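NANS (YJHS), A 9-O-acetyl N-acetylneuraminic acid esterase (PDB 3PT5) is an SGNH-family hydrolase that removes the 9-O-acetyl group from 9-O-acetyl N-acetylneuraminic acid, probably letting the bacterium grow on this host sialic acid. Local coordinates at residues R319-I322 with S323-V327; E328-L331 with Q332-E336; V104-A107 with L108-R112. All coordinates share one frame; numbering follows the deposited sequence.

Contact 1 of 3, residues R319-I322 with S323-V327; sequences RGII and SDRFV
D324 N donates to G320 O at 2.9 Å. The next two amides follow suit: R325 N reaches I321 O at 2.9 Å and F326 N reaches I322 O at 3.2 Å, the latter almost straight at 171°. With chi1 at 49°, S323 places OG between the backbone N and the carbonyl carbon; OG is 3.2 Å from G320 O, but its hydrogen-bond partners are R318 O and K113 NZ. K113 also forms a salt bridge with the D324 carboxylate, so one lysine of helix 107-114 serves both side chains. On the outer flank I321 and R325 run side by side, I321 CD1 resting 3.7 Å from R325 CG, while bends at chi2 and chi3 carry the guanidinium onward to D269 and E328. The buried flank pairs I322 with F326: CG2 of I322 lies 4.1 Å from F326 CE1, and I322 O approaches the ring edge near its plane. F326 then packs on C187, M189 and V268. The i to i+4 bonds from G320, I321 and I322 mark helical turns, with a wider pi-type turn at 319-322 where G320 leaves helical angles (psi -107°); helix 315-335 lies against the central SGNH-hydrolase sheet.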
loop_
_atom_site.group_PDB
_atom_site.type_symbol
_atom_site.label_atom_id
_atom_site.label_comp_id
_atom_site.label_asym_id
_atom_site.label_seq_id
_atom_site.Cartn_x
_atom_site.Cartn_y
_atom_site.Cartn_z
ATOM N N ARG A 319 4.360 -3.578 -10.346
ATOM C CA ARG A 319 5.445 -2.847 -11.046
ATOM C C ARG A 319 5.004 -2.071 -12.257
ATOM O O ARG A 319 5.676 -1.110 -12.671
ATOM C CB ARG A 319 6.521 -3.816 -11.545
ATOM C CG ARG A 319 7.330 -4.441 -10.476
ATOM C CD ARG A 319 8.219 -5.506 -11.076
ATOM N NE ARG A 319 8.749 -6.346 -10.011
ATOM C CZ ARG A 319 8.703 -7.664 -10.003
ATOM N NH1 ARG A 319 8.170 -8.321 -11.035
ATOM N NH2 ARG A 319 9.210 -8.310 -8.968
ATOM N N GLY A 320 3.909 -2.507 -12.866
ATOM C CA GLY A 320 3.437 -1.906 -14.105
ATOM C C GLY A 320 2.196 -1.042 -13.939
ATOM O O GLY A 320 2.252 0.059 -13.404
ATOM N N ILE A 321 1.068 -1.552 -14.415
ATOM C CA ILE A 321 -0.126 -0.728 -14.553
ATOM C C ILE A 321 -0.609 -0.176 -13.218
ATOM O O ILE A 321 -1.125 0.933 -13.169
ATOM C CB ILE A 321 -1.275 -1.520 -15.266
ATOM C CG1 ILE A 321 -2.481 -0.616 -15.578
ATOM C CG2 ILE A 321 -1.729 -2.728 -14.426
ATOM C CD1 ILE A 321 -2.195 0.562 -16.542
ATOM N N ILE A 322 -0.451 -0.933 -12.125
ATOM C CA ILE A 322 -1.017 -0.422 -10.846
ATOM C C ILE A 322 -0.272 0.838 -10.404
ATOM O O ILE A 322 -0.870 1.870 -10.090
ATOM C CB ILE A 322 -0.980 -1.489 -9.733
ATOM C CG1 ILE A 322 -1.906 -2.651 -10.105
ATOM C CG2 ILE A 322 -1.260 -0.875 -8.343
ATOM C CD1 ILE A 322 -1.755 -3.832 -9.232
ATOM N N SER A 323 1.056 0.779 -10.400
ATOM C CA SER A 323 1.822 1.952 -10.033
ATOM C C SER A 323 1.730 3.034 -11.093
ATOM O O SER A 323 1.703 4.198 -10.733
ATOM C CB SER A 323 3.270 1.591 -9.697
ATOM O OG SER A 323 3.793 0.766 -10.715
ATOM N N ASP A 324 1.589 2.656 -12.373
ATOM C CA ASP A 324 1.345 3.654 -13.431
ATOM C C ASP A 324 0.113 4.472 -13.121
ATOM O O ASP A 324 0.141 5.691 -13.218
ATOM C CB ASP A 324 1.134 2.988 -14.794
ATOM C CG ASP A 324 2.412 2.495 -15.421
ATOM O OD1 ASP A 324 3.509 2.878 -14.984
ATOM O OD2 ASP A 324 2.302 1.701 -16.404
ATOM N N ARG A 325 -0.976 3.794 -12.740
ATOM C CA ARG A 325 -2.272 4.482 -12.653
ATOM C C ARG A 325 -2.310 5.377 -11.415
ATOM O O ARG A 325 -2.872 6.490 -11.452
ATOM C CB ARG A 325 -3.417 3.463 -12.675
ATOM C CG ARG A 325 -3.635 2.829 -14.026
ATOM C CD ARG A 325 -4.202 3.866 -15.041
ATOM N NE ARG A 325 -5.667 3.952 -14.977
ATOM C CZ ARG A 325 -6.429 4.928 -15.493
ATOM N NH1 ARG A 325 -5.897 5.996 -16.065
ATOM N NH2 ARG A 325 -7.753 4.845 -15.386
ATOM N N PHE A 326 -1.716 4.925 -10.312
ATOM C CA PHE A 326 -1.607 5.826 -9.152
ATOM C C PHE A 326 -0.798 7.057 -9.458
ATOM O O PHE A 326 -1.212 8.149 -9.089
ATOM C CB PHE A 326 -1.002 5.123 -7.932
ATOM C CG PHE A 326 -2.025 4.367 -7.129
ATOM C CD1 PHE A 326 -2.151 2.985 -7.261
ATOM C CD2 PHE A 326 -2.867 5.050 -6.254
ATOM C CE1 PHE A 326 -3.131 2.285 -6.545
ATOM C CE2 PHE A 326 -3.846 4.347 -5.533
ATOM C CZ PHE A 326 -3.978 2.972 -5.699
ATOM N N VAL A 327 0.365 6.875 -10.096
ATOM C CA VAL A 327 1.226 8.004 -10.401
ATOM C C VAL A 327 0.510 8.981 -11.355
ATOM O O VAL A 327 0.584 10.193 -11.157
ATOM C CB VAL A 327 2.616 7.556 -10.914
ATOM C CG1 VAL A 327 3.427 8.732 -11.450
ATOM C CG2 VAL A 327 3.358 6.813 -9.755
#

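Contact 2 of 3, residues E328-L331 with Q332-E336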
loop_
_atom_site.group_PDB
_atom_site.type_symbol
_atom_site.label_atom_id
_atom_site.label_comp_id
_atom_site.label_asym_id
_atom_site.label_seq_id
_atom_site.Cartn_x
_atom_site.Cartn_y
_atom_site.Cartn_z
ATOM N N GLU A 328 -0.179 8.466 -12.365
ATOM C CA GLU A 328 -0.966 9.342 -13.256
ATOM C C GLU A 328 -1.971 10.175 -12.422
ATOM O O GLU A 328 -2.134 11.388 -12.639
ATOM C CB GLU A 328 -1.750 8.512 -14.269
ATOM C CG GLU A 328 -0.960 7.770 -15.333
ATOM C CD GLU A 328 -1.834 6.686 -16.006
ATOM O OE1 GLU A 328 -3.069 6.918 -16.129
ATOM O OE2 GLU A 328 -1.295 5.600 -16.377
ATOM N N ALA A 329 -2.672 9.518 -11.494
ATOM C CA ALA A 329 -3.670 10.207 -10.674
ATOM C C ALA A 329 -3.090 11.245 -9.720
ATOM O O ALA A 329 -3.677 12.327 -9.511
ATOM C CB ALA A 329 -4.559 9.197 -9.938
ATOM N N ILE A 330 -1.949 10.914 -9.127
ATOM C CA ILE A 330 -1.315 11.815 -8.185
ATOM C C ILE A 330 -0.768 13.071 -8.907
ATOM O O ILE A 330 -1.004 14.185 -8.471
ATOM C CB ILE A 330 -0.176 11.071 -7.454
ATOM C CG1 ILE A 330 -0.751 9.988 -6.532
ATOM C CG2 ILE A 330 0.705 12.073 -6.697
ATOM C CD1 ILE A 330 0.361 8.967 -6.098
ATOM N N LEU A 331 -0.120 12.862 -10.045
ATOM C CA LEU A 331 0.411 13.977 -10.843
ATOM C C LEU A 331 -0.704 14.875 -11.338
ATOM O O LEU A 331 -0.613 16.103 -11.241
ATOM C CB LEU A 331 1.253 13.476 -12.022
ATOM C CG LEU A 331 2.552 12.718 -11.706
ATOM C CD1 LEU A 331 3.122 12.138 -13.005
ATOM C CD2 LEU A 331 3.595 13.600 -11.008
ATOM N N GLN A 332 -1.769 14.266 -11.847
ATOM C CA GLN A 332 -2.929 15.018 -12.307
ATOM C C GLN A 332 -3.536 15.854 -11.188
ATOM O O GLN A 332 -3.819 17.038 -11.381
ATOM C CB GLN A 332 -3.975 14.102 -12.901
ATOM C CG GLN A 332 -5.120 14.892 -13.507
ATOM C CD GLN A 332 -6.120 14.029 -14.210
ATOM O OE1 GLN A 332 -7.283 14.402 -14.347
ATOM N NE2 GLN A 332 -5.679 12.874 -14.687
ATOM N N PHE A 333 -3.740 15.257 -10.014
ATOM C CA PHE A 333 -4.365 15.987 -8.926
ATOM C C PHE A 333 -3.555 17.231 -8.588
ATOM O O PHE A 333 -4.087 18.341 -8.481
ATOM C CB PHE A 333 -4.497 15.132 -7.672
ATOM C CG PHE A 333 -5.111 15.866 -6.539
ATOM C CD1 PHE A 333 -6.507 15.915 -6.411
ATOM C CD2 PHE A 333 -4.327 16.544 -5.616
ATOM C CE1 PHE A 333 -7.088 16.629 -5.382
ATOM C CE2 PHE A 333 -4.915 17.276 -4.582
ATOM C CZ PHE A 333 -6.297 17.307 -4.471
ATOM N N TRP A 334 -2.256 17.036 -8.431
ATOM C CA TRP A 334 -1.386 18.116 -7.990
ATOM C C TRP A 334 -1.148 19.188 -9.046
ATOM O O TRP A 334 -0.882 20.337 -8.695
ATOM C CB TRP A 334 -0.122 17.546 -7.347
ATOM C CG TRP A 334 -0.491 16.979 -5.996
ATOM C CD1 TRP A 334 -0.504 15.667 -5.629
ATOM C CD2 TRP A 334 -0.977 17.724 -4.861
ATOM N NE1 TRP A 334 -0.948 15.544 -4.307
ATOM C CE2 TRP A 334 -1.260 16.791 -3.828
ATOM C CE3 TRP A 334 -1.216 19.095 -4.622
ATOM C CZ2 TRP A 334 -1.739 17.190 -2.561
ATOM C CZ3 TRP A 334 -1.700 19.490 -3.382
ATOM C CH2 TRP A 334 -1.937 18.534 -2.348
ATOM N N ARG A 335 -1.307 18.822 -10.321
ATOM C CA ARG A 335 -1.167 19.763 -11.452
ATOM C C ARG A 335 -2.435 20.557 -11.773
ATOM O O ARG A 335 -2.366 21.591 -12.454
ATOM C CB ARG A 335 -0.719 19.029 -12.710
ATOM C CG ARG A 335 0.767 18.702 -12.773
ATOM C CD ARG A 335 1.016 17.747 -13.904
ATOM N NE ARG A 335 2.438 17.562 -14.187
ATOM C CZ ARG A 335 2.941 16.515 -14.822
ATOM N NH1 ARG A 335 2.155 15.515 -15.225
ATOM N NH2 ARG A 335 4.246 16.440 -15.027
ATOM N N GLU A 336 -3.595 20.052 -11.361
ATOM C CA GLU A 336 -4.859 20.678 -11.751
ATOM C C GLU A 336 -5.286 21.747 -10.744
ATOM O O GLU A 336 -6.374 22.307 -10.857
ATOM C CB GLU A 336 -5.965 19.621 -11.947
ATOM C CG GLU A 336 -6.490 19.047 -10.657
ATOM C CD GLU A 336 -7.319 17.789 -10.856
ATOM O OE1 GLU A 336 -7.566 17.415 -12.039
ATOM O OE2 GLU A 336 -7.727 17.183 -9.824
#
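E328 O accepts the amide of Q332 at 3.0 Å; the E328 carboxylate turns back along the helix to a salt bridge with R325. One residue on, A329 O takes F333 N at 3.0 Å. I330 makes a double contact with W334. Its carbonyl receives W334 N at 3.1 Å, while its CG2, held anti to the backbone N by a chi1 of -68° measured to CG1, meets the indole edge in plane, 3.9 Å from CD1. Against one face of that indole comes F333, with CD2 3.5 Å above the plane and over its centre, and L184 O anchors W334 NE1, helping fix the ring's rotation. L331 closes the series: its carbonyl accepts R335 N at 3.0 Å, and the arginine, extended from CG to NE, runs alongside, bringing R335 NH1 to 3.9 Å from L331 CB. The weak bonds from E336 N to Q332 O and F333 O accompany the end of helix 315-335, where E336 leaves helical geometry. I330 and L331 lean on L114 of helix 107-114, whereas A329, I330 and F333 rest on F234 of strand 233-236; A329 also touches V268 and F333 touches I266, both on strand 265-268.

Contact 3 of 3, residues V104-A107 with L108-R112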
loop_
_atom_site.group_PDB
_atom_site.type_symbol
_atom_site.label_atom_id
_atom_site.label_comp_id
_atom_site.label_asym_id
_atom_site.label_seq_id
_atom_site.Cartn_x
_atom_site.Cartn_y
_atom_site.Cartn_z
ATOM N N VAL A 104 5.995 -8.900 -3.201
ATOM C CA VAL A 104 6.233 -7.601 -3.834
ATOM C C VAL A 104 5.006 -6.704 -3.710
ATOM O O VAL A 104 3.896 -7.142 -4.006
ATOM C CB VAL A 104 6.566 -7.790 -5.320
ATOM C CG1 VAL A 104 6.740 -6.466 -6.047
ATOM C CG2 VAL A 104 7.868 -8.618 -5.448
ATOM N N GLY A 105 5.229 -5.457 -3.291
ATOM C CA GLY A 105 4.195 -4.417 -3.203
ATOM C C GLY A 105 4.547 -3.246 -4.104
ATOM O O GLY A 105 5.735 -3.015 -4.359
ATOM N N GLN A 106 3.537 -2.474 -4.513
ATOM C CA GLN A 106 3.707 -1.372 -5.459
ATOM C C GLN A 106 4.209 -0.062 -4.873
ATOM O O GLN A 106 4.425 0.868 -5.642
ATOM C CB GLN A 106 2.391 -1.064 -6.203
ATOM C CG GLN A 106 1.223 -0.598 -5.293
ATOM C CD GLN A 106 0.334 -1.757 -4.823
ATOM O OE1 GLN A 106 0.787 -2.905 -4.770
ATOM N NE2 GLN A 106 -0.925 -1.462 -4.488
ATOM N N ALA A 107 4.356 0.074 -3.542
ATOM C CA ALA A 107 4.714 1.403 -2.979
ATOM C C ALA A 107 6.049 1.879 -3.589
ATOM O O ALA A 107 6.208 3.055 -3.952
ATOM C CB ALA A 107 4.825 1.339 -1.469
ATOM N N LEU A 108 7.004 0.947 -3.722
ATOM C CA LEU A 108 8.316 1.305 -4.265
ATOM C C LEU A 108 8.208 1.863 -5.691
ATOM O O LEU A 108 8.889 2.824 -6.042
ATOM C CB LEU A 108 9.264 0.101 -4.242
ATOM C CG LEU A 108 10.627 0.282 -4.930
ATOM C CD1 LEU A 108 11.419 1.419 -4.245
ATOM C CD2 LEU A 108 11.417 -1.023 -4.854
ATOM N N HIS A 109 7.352 1.247 -6.496
ATOM C CA HIS A 109 7.206 1.587 -7.910
ATOM C C HIS A 109 6.454 2.872 -8.122
ATOM O O HIS A 109 6.782 3.628 -9.037
ATOM C CB HIS A 109 6.543 0.418 -8.608
ATOM C CG HIS A 109 7.205 -0.866 -8.271
ATOM N ND1 HIS A 109 6.720 -1.711 -7.298
ATOM C CD2 HIS A 109 8.400 -1.383 -8.663
ATOM C CE1 HIS A 109 7.552 -2.730 -7.155
ATOM N NE2 HIS A 109 8.575 -2.557 -7.970
ATOM N N ILE A 110 5.497 3.137 -7.235
ATOM C CA ILE A 110 4.846 4.471 -7.200
ATOM C C ILE A 110 5.895 5.535 -6.926
ATOM O O ILE A 110 6.061 6.467 -7.718
ATOM C CB ILE A 110 3.691 4.510 -6.201
ATOM C CG1 ILE A 110 2.605 3.572 -6.719
ATOM C CG2 ILE A 110 3.171 5.949 -6.038
ATOM C CD1 ILE A 110 1.506 3.244 -5.677
ATOM N N ALA A 111 6.661 5.340 -5.854
ATOM C CA ALA A 111 7.722 6.247 -5.484
ATOM C C ALA A 111 8.748 6.453 -6.614
ATOM O O ALA A 111 9.116 7.609 -6.903
ATOM C CB ALA A 111 8.385 5.751 -4.205
ATOM N N ARG A 112 9.216 5.373 -7.239
ATOM C CA ARG A 112 10.218 5.495 -8.294
ATOM C C ARG A 112 9.647 6.270 -9.469
ATOM O O ARG A 112 10.334 7.098 -10.048
ATOM C CB ARG A 112 10.755 4.130 -8.744
ATOM C CG ARG A 112 11.683 4.224 -9.966
ATOM C CD ARG A 112 12.158 2.843 -10.410
ATOM N NE ARG A 112 13.513 2.604 -9.924
ATOM C CZ ARG A 112 13.818 2.135 -8.720
ATOM N NH1 ARG A 112 12.856 1.807 -7.859
ATOM N NH2 ARG A 112 15.094 1.988 -8.389
HETATM O O HOH W 1 7.038 -1.534 -2.265
#
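Q106 O accepts the amide of I110 at 3.0 Å, tying the incoming loop to the first turn of helix 107-114. A107 O repeats the pattern with A111 N at 3.0 Å, N-H...O 173°, whereas H109 N reaches Q106 O only weakly. I110 packs tightly over the same carbonyl, CG1 at 3.4 Å from Q106 O, and its CD1 lies 3.9 Å from Q106 CG as the two side chains run alongside each other. A bend at chi2 (-92°) turns the Q106 amide away from I110, toward R318 and the carbonyl of N31. This is the N-terminal turn of a helix in the SGNH-hydrolase fold, wedged between strand 122-130, where A107 and A111 meet I126 and I124, and helix 315-335, where S323 touches H109 and I110. The G105 side is less direct. A single water spans G105 O and L108 N, donating to G105 O and accepting from L108 N, each at 2.9 Å; it thereby serves an amide at the start of the helix. The H109 ring lies edge-on to the loop: Q106 CA is at its edge in plane, G105 O lies at the edge near the plane, 3.3 Å from H109 CE1, and CE1 is 4.0 Å from V104 CG1, whose side chain crosses it at about a right angle. H109 NE2 is hydrogen-bonded to the carboxylate of D46.

Overall arrangement
From the N terminus, contact 3 comes first, where the loop after strand 73-75 runs into helix 107-114. About two hundred residues later contacts 1 and 2 follow back to back along helix 315-335, the last helix of the chain. Each contact joins adjoining residues, so none closes a long loop; the three are in series and neither nest nor cross. In space, however, contacts 1 and 3 are neighbours, their centres 8 Å apart, with R319 and S323 against H109 and V327 against I110. Contact 2 lies farther off, its centre about 17 Å from that of contact 3, and touches it through I330 and I110. Their mutual touches join the terminal helix to helix 107-114, and both helices lie against the central sheet.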